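Local structure of hypothetical protein (Mus musculus, 1VKB) at residues Pro27-Met32 / Glu78-Asp83. The protein probably acts as a gamma-glutamylamine cyclotransferase, releasing 5-oxoproline from gamma-glutamyl amines. Numbering follows the deposited sequence.
With FMT (formic acid), chain D.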
loop_
_atom_site.group_PDB
_atom_site.type_symbol
_atom_site.label_atom_id
_atom_site.label_comp_id
_atom_site.label_asym_id
_atom_site.label_seq_id
_atom_site.Cartn_x
_atom_site.Cartn_y
_atom_site.Cartn_z
ATOM N N PRO A 27 10.505 0.290 -4.665
ATOM C CA PRO A 27 11.472 -0.832 -4.659
ATOM C C PRO A 27 10.938 -2.258 -4.848
ATOM O O PRO A 27 11.714 -3.118 -5.307
ATOM C CB PRO A 27 12.209 -0.659 -3.316
ATOM C CG PRO A 27 12.015 0.796 -2.972
ATOM C CD PRO A 27 10.660 1.143 -3.474
ATOM N N ASN A 28 9.670 -2.520 -4.506
ATOM C CA ASN A 28 9.104 -3.878 -4.621
ATOM C C ASN A 28 8.113 -4.007 -5.744
ATOM O O ASN A 28 7.406 -5.004 -5.845
ATOM C CB ASN A 28 8.474 -4.366 -3.306
ATOM C CG ASN A 28 9.506 -4.697 -2.240
ATOM O OD1 ASN A 28 10.530 -5.342 -2.541
ATOM N ND2 ASN A 28 9.298 -4.168 -1.004
ATOM N N HIS A 29 8.058 -3.017 -6.615
ATOM C CA HIS A 29 7.130 -3.093 -7.740
ATOM C C HIS A 29 7.311 -4.368 -8.585
ATOM O O HIS A 29 6.345 -4.884 -9.094
ATOM C CB HIS A 29 7.211 -1.866 -8.660
ATOM C CG HIS A 29 6.090 -1.798 -9.656
ATOM N ND1 HIS A 29 4.757 -1.733 -9.277
ATOM C CD2 HIS A 29 6.097 -1.845 -11.009
ATOM C CE1 HIS A 29 4.006 -1.719 -10.360
ATOM N NE2 HIS A 29 4.790 -1.780 -11.422
ATOM N N LYS A 30 8.551 -4.846 -8.747
ATOM C CA LYS A 30 8.784 -6.054 -9.565
ATOM C C LYS A 30 7.870 -7.199 -9.231
ATOM O O LYS A 30 7.559 -8.004 -10.097
ATOM C CB LYS A 30 10.262 -6.559 -9.459
ATOM C CG LYS A 30 11.321 -5.749 -10.224
ATOM C CD LYS A 30 12.818 -6.273 -9.969
ATOM C CE LYS A 30 12.994 -7.717 -10.461
ATOM N NZ LYS A 30 12.561 -7.844 -11.868
ATOM N N VAL A 31 7.491 -7.344 -7.960
ATOM C CA VAL A 31 6.701 -8.535 -7.610
ATOM C C VAL A 31 5.330 -8.513 -8.270
ATOM O O VAL A 31 4.756 -9.568 -8.507
ATOM C CB VAL A 31 6.538 -8.759 -6.076
ATOM C CG1 VAL A 31 7.887 -8.882 -5.396
ATOM C CG2 VAL A 31 5.703 -7.681 -5.461
ATOM N N MET A 32 4.817 -7.322 -8.580
ATOM C CA MET A 32 3.548 -7.187 -9.285
ATOM C C MET A 32 3.682 -7.461 -10.792
ATOM O O MET A 32 2.673 -7.737 -11.461
ATOM C CB MET A 32 2.963 -5.802 -9.073
ATOM C CG MET A 32 2.623 -5.517 -7.605
ATOM S SD MET A 32 1.711 -3.968 -7.477
ATOM C CE MET A 32 0.102 -4.719 -7.567
ATOM N N GLU A 78 -1.866 3.937 -6.101
ATOM C CA GLU A 78 -2.202 3.426 -7.406
ATOM C C GLU A 78 -3.235 2.318 -7.271
ATOM O O GLU A 78 -3.165 1.463 -6.393
ATOM C CB GLU A 78 -0.965 2.912 -8.111
ATOM C CG GLU A 78 0.018 4.034 -8.446
ATOM C CD GLU A 78 1.328 3.532 -8.955
ATOM O OE1 GLU A 78 1.631 2.316 -8.852
ATOM O OE2 GLU A 78 2.056 4.385 -9.441
ATOM N N ILE A 79 -4.162 2.327 -8.208
ATOM C CA ILE A 79 -5.199 1.283 -8.320
ATOM C C ILE A 79 -4.817 0.243 -9.355
ATOM O O ILE A 79 -4.495 0.583 -10.502
ATOM C CB ILE A 79 -6.535 1.915 -8.667
ATOM C CG1 ILE A 79 -6.900 3.023 -7.650
ATOM C CG2 ILE A 79 -7.615 0.860 -8.763
ATOM C CD1 ILE A 79 -8.039 3.901 -8.114
ATOM N N TYR A 80 -4.876 -1.030 -8.946
ATOM C CA TYR A 80 -4.666 -2.165 -9.862
ATOM C C TYR A 80 -5.854 -3.072 -9.831
ATOM O O TYR A 80 -6.525 -3.176 -8.815
ATOM C CB TYR A 80 -3.429 -3.007 -9.451
ATOM C CG TYR A 80 -2.149 -2.268 -9.694
ATOM C CD1 TYR A 80 -1.743 -1.277 -8.820
ATOM C CD2 TYR A 80 -1.351 -2.562 -10.783
ATOM C CE1 TYR A 80 -0.579 -0.564 -9.039
ATOM C CE2 TYR A 80 -0.186 -1.840 -11.026
ATOM C CZ TYR A 80 0.185 -0.844 -10.133
ATOM O OH TYR A 80 1.315 -0.090 -10.345
ATOM N N GLU A 81 -6.097 -3.763 -10.933
ATOM C CA GLU A 81 -7.023 -4.889 -10.923
ATOM C C GLU A 81 -6.172 -6.155 -10.934
ATOM O O GLU A 81 -5.331 -6.315 -11.836
ATOM C CB GLU A 81 -7.992 -4.819 -12.109
ATOM C CG GLU A 81 -9.078 -5.844 -11.980
ATOM C CD GLU A 81 -10.170 -5.742 -13.035
ATOM O OE1 GLU A 81 -9.849 -5.513 -14.211
ATOM O OE2 GLU A 81 -11.350 -5.921 -12.682
ATOM N N VAL A 82 -6.365 -7.045 -9.943
ATOM C CA VAL A 82 -5.524 -8.252 -9.816
ATOM C C VAL A 82 -6.395 -9.509 -9.822
ATOM O O VAL A 82 -7.611 -9.459 -9.515
ATOM C CB VAL A 82 -4.635 -8.233 -8.550
ATOM C CG1 VAL A 82 -3.825 -6.922 -8.480
ATOM C CG2 VAL A 82 -5.446 -8.361 -7.295
ATOM N N ASP A 83 -5.789 -10.641 -10.171
ATOM C CA ASP A 83 -6.495 -11.892 -10.044
ATOM C C ASP A 83 -6.314 -12.484 -8.642
ATOM O O ASP A 83 -5.554 -11.984 -7.835
ATOM C CB ASP A 83 -6.150 -12.871 -11.189
ATOM C CG ASP A 83 -4.741 -13.395 -11.164
ATOM O OD1 ASP A 83 -3.931 -13.087 -10.254
ATOM O OD2 ASP A 83 -4.350 -14.159 -12.091
HETATM C C FMT D . 2.568 -2.112 -13.800
HETATM O O1 FMT D . 1.804 -2.088 -14.760
HETATM O O2 FMT D . 3.418 -1.259 -13.643
#
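H29 extends its imidazole to the hydroxyl end of Y80 because its CG stands opposite the backbone N (chi1 -169°). M32 turns its CG the other way, anti to its carbonyl carbon (chi1 -63°), and a bend at chi3 (93°) lays the thioether over the same phenol ring. M32 has two conformers, so its contacts with the ring hold for one of them. Its SD lies 4.3 Å from the Y80 ring centroid, almost on the ring normal, a Met-aromatic contact. The methyl CE sits over the same face, nearer the rim, and its closest ring atom is Y80 CG at 3.9 Å, a CH-pi contact.

At the other end of the ring, H29 CE1 approaches Y80 OH to 3.1 Å. The hydroxyl gives its proton to E78 OE1 (2.8 Å), two residues back on the same strand. It meets that oxygen from above the carboxylate plane. E78 OE1 is also bonded to R24 N, so two donors grip it. H29 NE2 donates to formic acid O2 at 2.7 Å, at the imidazole edge. H29 ND1 bonds L22 O, which fixes the turn of the ring. R24 NE holds the formic acid as well. The formic acid carbon lies at the edge of the Y80 ring, 3.9 Å from Y80 CE2. A leucine in place of Y80 would probably leave E78 OE1 without its hydroxyl donor and deprive the M32 sulfur of its aromatic face.

The contact joins helix 30-33 to strand 76-82 round a small polar pocket, close to the family's Y-G-T-L segment (T21, L22). Formic acid, probably from the crystallisation liquor, lies there between H29, R24 and the Y80 edge. The pocket may lie at or near the substrate site of the gamma-glutamyl cyclotransferase-like fold.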